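Local coordinates for protein galactose mutarotase related enzyme (Lactobacillus acidophilus, PDB 3DCD) that is of unknown function but belongs to the aldose 1-epimerase (galactose mutarotase) family and probably binds carbohydrate and acts as a sugar isomerase, at residues 51-56 against 253-258; 73-78 against 99-104; 79-84 against 109-114; 121-126 against 230-235; 128-131 against 135-138. All coordinates share one frame; numbering follows the deposited sequence.

Contact 1. Residues 51-56 against 253-258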
# COMPACT_ATOMS: atom_id res chain seq x y z
N PRO A 51 3.70 11.95 0.61
CA PRO A 51 3.58 12.14 2.06
C PRO A 51 2.17 12.24 2.61
O PRO A 51 1.99 12.73 3.74
CB PRO A 51 4.31 13.46 2.28
CG PRO A 51 3.90 14.26 1.08
CD PRO A 51 3.83 13.25 -0.07
N ILE A 52 1.19 11.79 1.82
CA ILE A 52 -0.17 11.56 2.32
C ILE A 52 -0.67 10.23 1.78
O ILE A 52 -0.18 9.76 0.75
CB ILE A 52 -1.19 12.67 1.92
CG1 ILE A 52 -1.33 12.80 0.39
CG2 ILE A 52 -0.82 14.02 2.59
CD1 ILE A 52 -2.40 13.81 -0.04
N VAL A 53 -1.62 9.64 2.50
CA VAL A 53 -2.36 8.47 2.05
C VAL A 53 -3.76 8.98 1.74
O VAL A 53 -4.34 9.71 2.54
CB VAL A 53 -2.45 7.40 3.16
CG1 VAL A 53 -3.44 6.32 2.75
CG2 VAL A 53 -1.09 6.80 3.44
N GLY A 54 -4.29 8.61 0.57
CA GLY A 54 -5.63 9.03 0.17
C GLY A 54 -5.71 10.48 -0.29
O GLY A 54 -4.70 11.14 -0.49
N ARG A 55 -6.94 10.97 -0.45
CA ARG A 55 -7.16 12.30 -0.99
C ARG A 55 -7.46 13.34 0.08
O ARG A 55 -8.10 13.06 1.10
CB ARG A 55 -8.32 12.25 -2.00
CG ARG A 55 -8.39 13.44 -2.94
CD ARG A 55 -9.35 13.16 -4.07
NE ARG A 55 -9.31 14.21 -5.08
CZ ARG A 55 -10.07 14.22 -6.17
NH1 ARG A 55 -10.94 13.23 -6.38
NH2 ARG A 55 -9.96 15.21 -7.04
N LEU A 56 -6.99 14.56 -0.19
CA LEU A 56 -7.37 15.75 0.55
C LEU A 56 -8.61 16.33 -0.10
O LEU A 56 -8.75 16.29 -1.34
CB LEU A 56 -6.23 16.77 0.48
CG LEU A 56 -4.84 16.32 0.95
CD1 LEU A 56 -3.77 17.37 0.56
CD2 LEU A 56 -4.82 16.01 2.47
N GLU A 253 -3.72 -2.70 1.17
CA GLU A 253 -2.93 -1.48 1.35
C GLU A 253 -2.70 -1.14 2.85
O GLU A 253 -3.56 -0.52 3.47
CB GLU A 253 -3.64 -0.30 0.69
CG GLU A 253 -4.24 -0.56 -0.71
CD GLU A 253 -5.12 0.60 -1.20
OE1 GLU A 253 -4.87 1.77 -0.81
OE2 GLU A 253 -6.03 0.34 -2.00
N PRO A 254 -1.53 -1.50 3.41
CA PRO A 254 -1.25 -1.11 4.80
C PRO A 254 -0.93 0.38 4.85
O PRO A 254 -0.12 0.87 4.07
CB PRO A 254 -0.02 -1.97 5.17
CG PRO A 254 0.09 -3.03 4.07
CD PRO A 254 -0.43 -2.29 2.84
N TRP A 255 -1.58 1.10 5.76
CA TRP A 255 -1.54 2.55 5.80
C TRP A 255 -1.13 3.05 7.18
O TRP A 255 -1.71 2.62 8.19
CB TRP A 255 -2.93 3.14 5.54
CG TRP A 255 -3.52 3.00 4.15
CD1 TRP A 255 -2.87 2.71 2.97
CD2 TRP A 255 -4.89 3.23 3.82
NE1 TRP A 255 -3.79 2.72 1.91
CE2 TRP A 255 -5.03 3.03 2.42
CE3 TRP A 255 -6.02 3.58 4.58
CZ2 TRP A 255 -6.26 3.16 1.76
CZ3 TRP A 255 -7.25 3.71 3.92
CH2 TRP A 255 -7.35 3.51 2.52
N TRP A 256 -0.19 3.99 7.19
CA TRP A 256 0.18 4.78 8.35
C TRP A 256 -0.22 6.25 8.02
O TRP A 256 0.61 7.15 7.96
CB TRP A 256 1.69 4.67 8.59
CG TRP A 256 2.10 3.30 9.06
CD1 TRP A 256 2.27 2.90 10.36
CD2 TRP A 256 2.34 2.14 8.24
NE1 TRP A 256 2.62 1.56 10.40
CE2 TRP A 256 2.66 1.07 9.12
CE3 TRP A 256 2.32 1.90 6.85
CZ2 TRP A 256 2.96 -0.23 8.64
CZ3 TRP A 256 2.61 0.62 6.38
CH2 TRP A 256 2.92 -0.43 7.28
N GLY A 257 -1.51 6.43 7.74
CA GLY A 257 -2.02 7.71 7.25
C GLY A 257 -3.38 7.41 6.66
O GLY A 257 -3.69 6.25 6.43
N ILE A 258 -4.18 8.44 6.40
CA ILE A 258 -5.51 8.19 5.85
C ILE A 258 -6.07 9.42 5.14
O ILE A 258 -5.61 10.55 5.37
CB ILE A 258 -6.47 7.65 6.96
CG1 ILE A 258 -7.74 7.01 6.38
CG2 ILE A 258 -6.76 8.70 8.03
CD1 ILE A 258 -8.48 6.13 7.43
O HOH W 1 -2.72 10.92 4.81
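The indole of W255 is covered on both faces. V53 CG1 lies over one, 3.4 Å from the centroid of the five-membered ring and only 4° off its normal, a CH-pi contact; the carbonyl oxygen of E253 sits over the opposite face. At the edge, in the ring plane, E253 OE1 receives a weak hydrogen bond from W255 NE1 at 3.1 Å, bent to 132°. V53 reaches the indole because its CG1 is anti to the backbone N (chi1 169°), while CB and CG2 turn to the peptide of G257, with V53 CB 3.6 Å from G257 C.

The contact joins the loop that follows strand 48-49 to the end of strand 249-256, in the buried interior of the galactose mutarotase-like beta fold, where F236 of the adjacent strand 236-240 also packs on W255.

Beyond the strand the link becomes polar and indirect. One water accepts from V53 N at 2.9 Å and lies 3.0 Å from I258 O, to which it can donate; K271 NZ is a second partner of that carbonyl. V53 O stands 3.2 Å from I258 O, two acceptors that do not bond. G257 O is buried here with no partner in the model.

Contact 2. Residues 73-78 against 99-104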
# COMPACT_ATOMS: atom_id res chain seq x y z
N HIS A 73 -2.74 10.43 -2.57
CA HIS A 73 -1.56 9.58 -2.28
C HIS A 73 -0.18 10.26 -2.43
O HIS A 73 0.84 9.59 -2.42
CB HIS A 73 -1.58 8.29 -3.12
CG HIS A 73 -2.79 7.43 -2.89
ND1 HIS A 73 -3.44 6.77 -3.91
CD2 HIS A 73 -3.44 7.09 -1.75
CE1 HIS A 73 -4.45 6.08 -3.41
NE2 HIS A 73 -4.47 6.25 -2.10
N GLY A 74 -0.17 11.59 -2.56
CA GLY A 74 1.05 12.37 -2.60
C GLY A 74 1.86 12.26 -3.87
O GLY A 74 1.32 11.96 -4.95
N PHE A 75 3.16 12.50 -3.74
CA PHE A 75 4.02 12.58 -4.93
C PHE A 75 4.99 11.42 -5.13
O PHE A 75 5.62 11.32 -6.19
CB PHE A 75 4.78 13.92 -4.98
CG PHE A 75 5.58 14.23 -3.73
CD1 PHE A 75 6.70 13.47 -3.39
CD2 PHE A 75 5.20 15.28 -2.89
CE1 PHE A 75 7.44 13.74 -2.24
CE2 PHE A 75 5.93 15.56 -1.73
CZ PHE A 75 7.05 14.78 -1.40
N ALA A 76 5.15 10.54 -4.13
CA ALA A 76 6.18 9.48 -4.22
C ALA A 76 6.09 8.65 -5.51
O ALA A 76 7.11 8.33 -6.13
CB ALA A 76 6.15 8.55 -2.98
N ARG A 77 4.87 8.31 -5.91
CA ARG A 77 4.68 7.38 -7.02
C ARG A 77 5.06 7.95 -8.38
O ARG A 77 5.22 7.19 -9.35
CB ARG A 77 3.25 6.83 -7.02
CG ARG A 77 2.19 7.80 -7.44
CD ARG A 77 0.85 7.11 -7.21
NE ARG A 77 -0.27 7.85 -7.76
CZ ARG A 77 -0.74 8.97 -7.23
NH1 ARG A 77 -0.19 9.48 -6.13
NH2 ARG A 77 -1.77 9.57 -7.80
N ASN A 78 5.21 9.27 -8.45
CA ASN A 78 5.61 9.98 -9.66
C ASN A 78 7.05 10.46 -9.61
O ASN A 78 7.52 11.13 -10.52
CB ASN A 78 4.67 11.17 -9.89
CG ASN A 78 3.25 10.74 -10.16
OD1 ASN A 78 3.03 9.71 -10.76
ND2 ASN A 78 2.28 11.54 -9.71
N GLU A 99 13.34 21.04 -5.26
CA GLU A 99 12.62 22.29 -5.54
C GLU A 99 11.13 22.05 -5.80
O GLU A 99 10.29 22.80 -5.29
CB GLU A 99 13.27 23.05 -6.71
CG GLU A 99 12.86 24.50 -6.78
CD GLU A 99 13.70 25.34 -7.73
OE1 GLU A 99 14.53 24.80 -8.50
OE2 GLU A 99 13.54 26.57 -7.70
N GLU A 100 10.82 20.99 -6.54
CA GLU A 100 9.44 20.64 -6.90
C GLU A 100 8.62 20.11 -5.72
O GLU A 100 7.47 20.53 -5.52
CB GLU A 100 9.41 19.63 -8.04
CG GLU A 100 9.77 20.22 -9.39
CD GLU A 100 8.94 21.46 -9.70
OE1 GLU A 100 7.70 21.35 -9.77
OE2 GLU A 100 9.54 22.55 -9.85
N THR A 101 9.17 19.17 -4.95
CA THR A 101 8.40 18.66 -3.81
C THR A 101 8.13 19.75 -2.79
O THR A 101 7.05 19.79 -2.18
CB THR A 101 9.08 17.47 -3.10
OG1 THR A 101 10.27 17.91 -2.44
CG2 THR A 101 9.39 16.34 -4.08
N ARG A 102 9.10 20.65 -2.61
CA ARG A 102 8.98 21.72 -1.63
C ARG A 102 7.85 22.71 -1.96
O ARG A 102 7.30 23.35 -1.06
CB ARG A 102 10.32 22.43 -1.40
CG ARG A 102 11.29 21.59 -0.54
CD ARG A 102 12.51 22.38 -0.07
NE ARG A 102 13.26 22.97 -1.17
CZ ARG A 102 14.22 22.36 -1.85
NH1 ARG A 102 14.58 21.12 -1.54
NH2 ARG A 102 14.84 22.97 -2.85
N LYS A 103 7.48 22.78 -3.24
CA LYS A 103 6.38 23.63 -3.71
C LYS A 103 5.00 23.17 -3.23
O LYS A 103 4.09 23.99 -3.05
CB LYS A 103 6.36 23.66 -5.24
CG LYS A 103 7.47 24.49 -5.89
CD LYS A 103 7.33 24.37 -7.40
CE LYS A 103 8.33 25.23 -8.14
NZ LYS A 103 8.25 24.91 -9.59
N VAL A 104 4.86 21.86 -3.03
CA VAL A 104 3.58 21.25 -2.66
C VAL A 104 3.63 20.68 -1.24
O VAL A 104 2.62 20.20 -0.72
CB VAL A 104 3.16 20.12 -3.67
CG1 VAL A 104 3.05 20.67 -5.09
CG2 VAL A 104 4.13 18.94 -3.64
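F75 carries this contact: its phenyl ring lies against T101 and V104, neighbours one turn apart on helix 99-104. T101 CG2 stands over one face of the ring, 3.9 Å from the centroid and 17° off the normal, which meets the geometry of a CH-pi contact. It is set toward the rim, nearest F75 CE1 at 3.7 Å, and T101 CB follows it across the same ring, 3.8 Å from F75 CZ. The two side chains cross at about a right angle.

A chi1 of 68° puts T101 OG1 between the backbone N and the carbonyl carbon and leaves CG2, beside the backbone N, as the branch that meets the ring. V104 adds a smaller patch: its CG2 comes obliquely to F75 CD2 at 3.9 Å, neither squarely above the ring nor in its plane. The contacts found between the two segments are apolar.

Within the loop, N78 N donates to F75 O at 3.1 Å, closing the short 3-10 segment 76-78, and on the other side V104 N donates to T101 O in a weakly bonded helix. On the helix surface, K103 NZ forms a salt bridge with E100 OE2 at 2.7 Å.

The contact sets the loop between strands 66-69 and 82-87 against helix 99-104, which leads into strand 109-118; P51 and Y105 pack on F75 as well, and L70 touches V104.

Contact 3. Residues 79-84 against 109-114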
# COMPACT_ATOMS: atom_id res chain seq x y z
N ALA A 79 7.76 10.12 -8.53
CA ALA A 79 9.12 10.60 -8.30
C ALA A 79 10.13 9.53 -8.66
O ALA A 79 9.86 8.36 -8.52
CB ALA A 79 9.31 11.02 -6.84
N ASP A 80 11.31 9.96 -9.10
CA ASP A 80 12.37 9.02 -9.38
C ASP A 80 13.29 9.00 -8.17
O ASP A 80 13.78 10.06 -7.74
CB ASP A 80 13.13 9.43 -10.64
CG ASP A 80 12.25 9.37 -11.86
OD1 ASP A 80 11.58 8.34 -12.07
OD2 ASP A 80 12.20 10.38 -12.60
N PHE A 81 13.49 7.81 -7.61
CA PHE A 81 14.32 7.58 -6.43
C PHE A 81 15.72 7.21 -6.87
O PHE A 81 15.92 6.66 -7.95
CB PHE A 81 13.77 6.39 -5.65
CG PHE A 81 12.51 6.66 -4.86
CD1 PHE A 81 11.32 6.98 -5.51
CD2 PHE A 81 12.51 6.54 -3.48
CE1 PHE A 81 10.15 7.22 -4.80
CE2 PHE A 81 11.34 6.76 -2.74
CZ PHE A 81 10.15 7.10 -3.40
N GLU A 82 16.70 7.50 -6.00
CA GLU A 82 18.06 7.00 -6.16
C GLU A 82 18.18 5.59 -5.58
O GLU A 82 17.48 5.26 -4.61
CB GLU A 82 19.06 7.91 -5.45
CG GLU A 82 19.12 9.39 -5.95
CD GLU A 82 19.34 9.53 -7.46
OE1 GLU A 82 20.38 9.06 -7.98
OE2 GLU A 82 18.48 10.14 -8.13
N VAL A 83 19.04 4.77 -6.17
CA VAL A 83 19.33 3.46 -5.59
C VAL A 83 20.53 3.61 -4.65
O VAL A 83 21.68 3.78 -5.08
CB VAL A 83 19.59 2.36 -6.66
CG1 VAL A 83 19.97 1.02 -5.98
CG2 VAL A 83 18.36 2.17 -7.53
N GLU A 84 20.24 3.56 -3.35
CA GLU A 84 21.25 3.79 -2.33
C GLU A 84 22.12 2.57 -2.05
O GLU A 84 23.32 2.70 -1.77
CB GLU A 84 20.59 4.26 -1.02
CG GLU A 84 21.61 4.70 0.02
CD GLU A 84 21.00 5.28 1.26
OE1 GLU A 84 20.08 4.66 1.84
OE2 GLU A 84 21.46 6.37 1.68
N PHE A 109 13.27 16.24 3.83
CA PHE A 109 13.21 14.86 4.33
C PHE A 109 14.16 13.95 3.58
O PHE A 109 14.66 14.30 2.50
CB PHE A 109 11.77 14.31 4.18
CG PHE A 109 11.28 14.30 2.75
CD1 PHE A 109 10.55 15.37 2.23
CD2 PHE A 109 11.58 13.23 1.90
CE1 PHE A 109 10.12 15.37 0.90
CE2 PHE A 109 11.16 13.22 0.57
CZ PHE A 109 10.43 14.30 0.08
N GLU A 110 14.40 12.77 4.16
CA GLU A 110 14.95 11.63 3.45
C GLU A 110 13.91 10.52 3.58
O GLU A 110 13.58 10.11 4.69
CB GLU A 110 16.29 11.19 4.06
CG GLU A 110 17.42 12.20 3.91
CD GLU A 110 18.75 11.73 4.52
OE1 GLU A 110 18.76 10.69 5.23
OE2 GLU A 110 19.76 12.40 4.29
N PHE A 111 13.40 10.03 2.44
CA PHE A 111 12.42 8.94 2.42
C PHE A 111 13.03 7.72 1.76
O PHE A 111 13.39 7.77 0.58
CB PHE A 111 11.16 9.37 1.65
CG PHE A 111 10.09 8.28 1.56
CD1 PHE A 111 9.82 7.45 2.64
CD2 PHE A 111 9.32 8.15 0.39
CE1 PHE A 111 8.80 6.44 2.56
CE2 PHE A 111 8.31 7.18 0.30
CZ PHE A 111 8.04 6.32 1.38
N ARG A 112 13.15 6.63 2.51
CA ARG A 112 13.75 5.41 2.01
C ARG A 112 12.72 4.29 1.95
O ARG A 112 11.97 4.07 2.90
CB ARG A 112 14.93 4.99 2.89
CG ARG A 112 16.20 5.80 2.66
CD ARG A 112 17.28 5.42 3.68
NE ARG A 112 18.52 6.16 3.45
CZ ARG A 112 18.75 7.37 3.93
NH1 ARG A 112 17.85 7.99 4.69
NH2 ARG A 112 19.89 7.97 3.66
N VAL A 113 12.68 3.59 0.81
CA VAL A 113 11.88 2.40 0.64
C VAL A 113 12.84 1.24 0.40
O VAL A 113 13.57 1.20 -0.60
CB VAL A 113 10.84 2.51 -0.54
CG1 VAL A 113 10.00 1.25 -0.63
CG2 VAL A 113 9.92 3.72 -0.31
N ASN A 114 12.86 0.33 1.37
CA ASN A 114 13.73 -0.82 1.30
C ASN A 114 12.90 -2.06 1.05
O ASN A 114 11.87 -2.26 1.69
CB ASN A 114 14.50 -1.01 2.61
CG ASN A 114 15.21 -2.37 2.67
OD1 ASN A 114 16.25 -2.57 2.06
ND2 ASN A 114 14.64 -3.28 3.42
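E84 and R112 join two chain segments whose CA atoms come no nearer than 8.7 Å (F81 CA to R112 CA), too far for direct strand pairing, so the contact is made mostly by side chains. These two residues form its polar half. The arginine grips the carboxylate side-on: R112 NE donates to E84 OE1 at 2.7 Å and R112 NH2 to E84 OE2 at 3.0 Å, both N-H...O angles being 163°. Each oxygen is met on its syn side, and the two flat groups are nearly coplanar, 22° apart. An extended chain from CG to NE brings the guanidinium there.

E110, on the same strand as R112, completes a salt-bridge network. R112 NH1 donates to E110 OE1 at 2.9 Å, approaching from above the carboxylate plane, 38° out of it, and R112 NH2 adds a weak bond to the same oxygen. Two carboxylates thus share one guanidinium, whose positive charge probably offsets their mutual repulsion.

The apolar half is buried. F111 CD2 lies at the edge of the F81 ring, 4.0 Å from F81 CE2, and V113 CG2 comes obliquely to that same CE2 at 4.1 Å.

Between strands 82-87 and 109-118 runs strand 90-96, antiparallel to both, so the contact spans a neighbour in the large antiparallel sheet; F93 and L95 of that middle strand pack on F81, and F126 of strand 121-130 touches F111 and V113.

Contact 4. Residues 121-126 against 230-235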
# COMPACT_ATOMS: atom_id res chain seq x y z
N LEU A 121 9.25 -14.59 1.36
CA LEU A 121 8.76 -13.38 2.03
C LEU A 121 9.50 -12.14 1.54
O LEU A 121 10.73 -12.10 1.52
CB LEU A 121 8.85 -13.51 3.56
CG LEU A 121 8.26 -12.36 4.41
CD1 LEU A 121 7.79 -12.83 5.77
CD2 LEU A 121 9.24 -11.18 4.56
N LEU A 122 8.72 -11.12 1.16
CA LEU A 122 9.23 -9.85 0.71
C LEU A 122 8.79 -8.76 1.70
O LEU A 122 7.60 -8.56 1.91
CB LEU A 122 8.67 -9.52 -0.68
CG LEU A 122 8.95 -8.14 -1.27
CD1 LEU A 122 10.44 -7.91 -1.47
CD2 LEU A 122 8.22 -8.04 -2.63
N GLU A 123 9.77 -8.05 2.26
CA GLU A 123 9.50 -6.88 3.09
C GLU A 123 9.48 -5.62 2.24
O GLU A 123 10.28 -5.48 1.31
CB GLU A 123 10.59 -6.73 4.15
CG GLU A 123 10.61 -7.82 5.18
CD GLU A 123 11.61 -7.55 6.31
OE1 GLU A 123 12.42 -6.59 6.22
OE2 GLU A 123 11.58 -8.32 7.29
N GLU A 124 8.57 -4.71 2.59
CA GLU A 124 8.56 -3.35 2.03
C GLU A 124 8.63 -2.42 3.23
O GLU A 124 7.67 -2.28 3.98
CB GLU A 124 7.29 -3.10 1.23
CG GLU A 124 7.12 -1.64 0.75
CD GLU A 124 5.99 -1.48 -0.27
OE1 GLU A 124 5.61 -2.48 -0.93
OE2 GLU A 124 5.47 -0.35 -0.41
N ASN A 125 9.80 -1.82 3.45
CA ASN A 125 10.06 -1.09 4.69
C ASN A 125 10.21 0.38 4.40
O ASN A 125 10.93 0.76 3.48
CB ASN A 125 11.36 -1.59 5.36
CG ASN A 125 11.36 -3.09 5.62
OD1 ASN A 125 12.31 -3.80 5.27
ND2 ASN A 125 10.30 -3.58 6.24
N PHE A 126 9.56 1.20 5.22
CA PHE A 126 9.63 2.65 5.07
C PHE A 126 10.49 3.27 6.17
O PHE A 126 10.39 2.90 7.34
CB PHE A 126 8.23 3.25 5.17
CG PHE A 126 7.26 2.71 4.15
CD1 PHE A 126 7.60 2.68 2.78
CD2 PHE A 126 6.02 2.22 4.56
CE1 PHE A 126 6.69 2.17 1.83
CE2 PHE A 126 5.10 1.72 3.61
CZ PHE A 126 5.43 1.70 2.26
N TRP A 230 1.38 -9.13 6.10
CA TRP A 230 1.52 -8.85 7.53
C TRP A 230 1.69 -7.33 7.65
O TRP A 230 2.66 -6.75 7.12
CB TRP A 230 2.75 -9.58 8.08
CG TRP A 230 2.74 -11.06 7.79
CD1 TRP A 230 2.86 -11.67 6.55
CD2 TRP A 230 2.62 -12.12 8.74
NE1 TRP A 230 2.80 -13.04 6.69
CE2 TRP A 230 2.67 -13.35 8.02
CE3 TRP A 230 2.49 -12.17 10.13
CZ2 TRP A 230 2.57 -14.60 8.64
CZ3 TRP A 230 2.39 -13.42 10.76
CH2 TRP A 230 2.44 -14.61 10.01
N THR A 231 0.75 -6.68 8.33
CA THR A 231 0.69 -5.20 8.32
C THR A 231 1.42 -4.58 9.50
O THR A 231 1.38 -3.35 9.68
CB THR A 231 -0.77 -4.72 8.32
OG1 THR A 231 -1.45 -5.29 9.45
CG2 THR A 231 -1.51 -5.15 7.02
N ARG A 232 2.08 -5.42 10.30
CA ARG A 232 2.84 -4.95 11.46
C ARG A 232 1.99 -3.96 12.27
O ARG A 232 0.85 -4.29 12.64
CB ARG A 232 4.18 -4.36 11.00
CG ARG A 232 5.02 -5.36 10.18
CD ARG A 232 6.44 -4.83 9.91
NE ARG A 232 7.08 -5.51 8.79
CZ ARG A 232 8.08 -4.99 8.08
NH1 ARG A 232 8.55 -3.79 8.38
NH2 ARG A 232 8.61 -5.66 7.08
N ASP A 233 2.49 -2.76 12.51
CA ASP A 233 1.77 -1.81 13.35
C ASP A 233 0.90 -0.81 12.58
O ASP A 233 0.54 0.24 13.13
CB ASP A 233 2.73 -1.07 14.29
CG ASP A 233 3.80 -0.25 13.54
OD1 ASP A 233 3.89 -0.26 12.28
OD2 ASP A 233 4.56 0.44 14.25
N ALA A 234 0.59 -1.10 11.32
CA ALA A 234 -0.28 -0.17 10.56
C ALA A 234 -1.59 0.03 11.33
O ALA A 234 -2.20 -0.96 11.76
CB ALA A 234 -0.57 -0.70 9.15
N PRO A 235 -2.02 1.29 11.53
CA PRO A 235 -3.31 1.51 12.18
C PRO A 235 -4.51 1.27 11.26
O PRO A 235 -5.65 1.23 11.75
CB PRO A 235 -3.24 2.97 12.61
CG PRO A 235 -2.33 3.61 11.60
CD PRO A 235 -1.33 2.56 11.22
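R232 reaches across to E123 and N125, and its guanidinium is where the segments come closest, in a contact at the surface. The atom modelled as N125 ND2 lies at the guanidinium edge, near its plane, 2.8 Å from both R232 NH1 and R232 NH2. This approach is provisional: the N125 amide is probably turned over in the model, which leaves the bonding of the pair undecided. Its plane stands 39° from that of the guanidinium, and the two side chains cross at about a right angle. E123 CG lies near the guanidinium plane as well, but beside R232 NH2, 3.5 Å from it.

The arginine bridges this distance with a chain extended from CG to NE. It springs from the type II' beta turn T231 to A234, closed by A234 N donating to T231 O at 2.9 Å, where R232 has a positive phi of 47°.

Strands 121-130 and 226-232 do not pair directly: strand 282-292 runs between them, antiparallel to each, in the large sheet of the mutarotase-like fold. The CA atoms of E123 and W230 are accordingly 9.3 Å apart. From that middle strand S288 supplies a hydrogen-bond partner for R232 NH2.

On the looser side, the charges of E123 and R232, both partly exposed to solvent, meet only at long range. E123 OE2 is 4.0 Å from R232 NH2 and well out of the guanidinium plane, so no N-H points at it; the carboxylate, whose plane is 66° from that of the guanidinium, instead takes a hydrogen bond from N116 through OE1.

Contact 5. Residues 128-131 against 135-138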
# COMPACT_ATOMS: atom_id res chain seq x y z
N VAL A 128 11.47 7.33 7.19
CA VAL A 128 11.38 8.78 6.94
C VAL A 128 12.25 9.52 7.97
O VAL A 128 12.08 9.32 9.16
CB VAL A 128 9.91 9.25 7.03
CG1 VAL A 128 9.78 10.74 6.75
CG2 VAL A 128 9.01 8.47 6.05
N VAL A 129 13.17 10.35 7.50
CA VAL A 129 13.96 11.21 8.37
C VAL A 129 13.57 12.66 8.13
O VAL A 129 13.65 13.14 7.00
CB VAL A 129 15.48 11.02 8.14
CG1 VAL A 129 16.30 11.94 9.06
CG2 VAL A 129 15.86 9.54 8.37
N ASN A 130 13.14 13.35 9.19
CA ASN A 130 12.82 14.76 9.08
C ASN A 130 14.09 15.60 9.12
O ASN A 130 14.85 15.53 10.10
CB ASN A 130 11.87 15.16 10.21
CG ASN A 130 11.48 16.63 10.16
OD1 ASN A 130 11.70 17.31 9.16
ND2 ASN A 130 10.89 17.13 11.26
N LYS A 131 14.34 16.34 8.03
CA LYS A 131 15.50 17.21 7.86
C LYS A 131 15.13 18.69 7.96
O LYS A 131 15.92 19.56 7.64
CB LYS A 131 16.14 16.95 6.49
CG LYS A 131 16.79 15.57 6.35
CD LYS A 131 17.90 15.39 7.38
CE LYS A 131 18.64 14.07 7.16
NZ LYS A 131 19.85 13.97 8.03
N THR A 135 8.64 20.29 13.17
CA THR A 135 8.01 18.97 13.15
C THR A 135 7.36 18.71 11.78
O THR A 135 6.61 19.54 11.28
CB THR A 135 7.00 18.83 14.31
OG1 THR A 135 7.72 18.86 15.54
CG2 THR A 135 6.23 17.53 14.24
N MSE A 136 7.72 17.58 11.18
CA MSE A 136 7.19 17.17 9.89
C MSE A 136 5.89 16.39 10.07
O MSE A 136 5.78 15.58 10.99
CB MSE A 136 8.23 16.32 9.17
CG MSE A 136 7.79 15.79 7.83
SE MSE A 136 9.35 15.05 6.96
CE MSE A 136 9.39 13.38 7.92
N ILE A 137 4.92 16.63 9.19
CA ILE A 137 3.61 15.97 9.26
C ILE A 137 3.40 15.21 7.94
O ILE A 137 3.38 15.83 6.89
CB ILE A 137 2.47 17.00 9.54
CG1 ILE A 137 2.78 17.75 10.85
CG2 ILE A 137 1.13 16.28 9.70
CD1 ILE A 137 2.07 19.08 11.07
N PHE A 138 3.31 13.88 8.03
CA PHE A 138 3.19 13.00 6.85
C PHE A 138 2.38 11.73 7.10
O PHE A 138 2.26 11.22 8.24
CB PHE A 138 4.58 12.58 6.33
CG PHE A 138 5.26 11.60 7.22
CD1 PHE A 138 5.94 12.03 8.36
CD2 PHE A 138 5.20 10.23 6.95
CE1 PHE A 138 6.55 11.11 9.21
CE2 PHE A 138 5.80 9.32 7.79
CZ PHE A 138 6.48 9.75 8.92
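V128 and N130 face M136 and F138 across two antiparallel strand ends, joined by a short connection but not paired with each other: the axes of 128-130 and 136-138 pass 8.8 Å apart at 151°. The first strand belongs to the large sheet and the second to the smaller one, so the contact packs one beta sheet of the mutarotase-like fold against the other where the chain crosses between them.

Apolar packing joins V128 and F138, which come from opposite directions. V128 CG1 lies over one face of the ring, 4.1 Å from the centroid and 14° off the normal, a CH-pi contact, and V128 CG2 touches F138 CE2 at 3.7 Å. F109 and L277 also pack on M136, a selenomethionine whose methyl CE is doubtfully placed.

Van der Waals contact of a polar group comes next. N130 slides past M136 in the opposite sense, the amide carbon N130 CG resting 3.4 Å from M136 CB and N130 OD1 lying 3.9 Å from M136 SE.

The buried amide finds its hydrogen-bond partners just outside the two segments. N130 ND2 donates to L277 O and E134 O, while N130 OD1 accepts from S132 N, which together fix the rotation of the amide. N130 ND2 also sits 3.2 Å from M136 N, but both atoms are donors and do not bond.

In the fold
Contacts 1 and 5 are buried, contact 2 is partly so, and contact 4 lies at the surface; contact 3 couples a buried apolar half to a salt bridge toward the surface. Contacts 3, 4 and 5 share the large antiparallel sheet: 3 and 4 each reach over an intervening strand, and 4 and 5 both use strand 121-130. Contact 5 also touches the smaller sheet, where strand 136-147 neighbours strand 249-256 of contact 1. Contacts 1 and 2, each bringing a loop to a strand end or a helix, include a methyl over an aromatic face, as does contact 5 between sheets. Arginines serve contacts 3 and 4, squarely paired with a carboxylate only in 3.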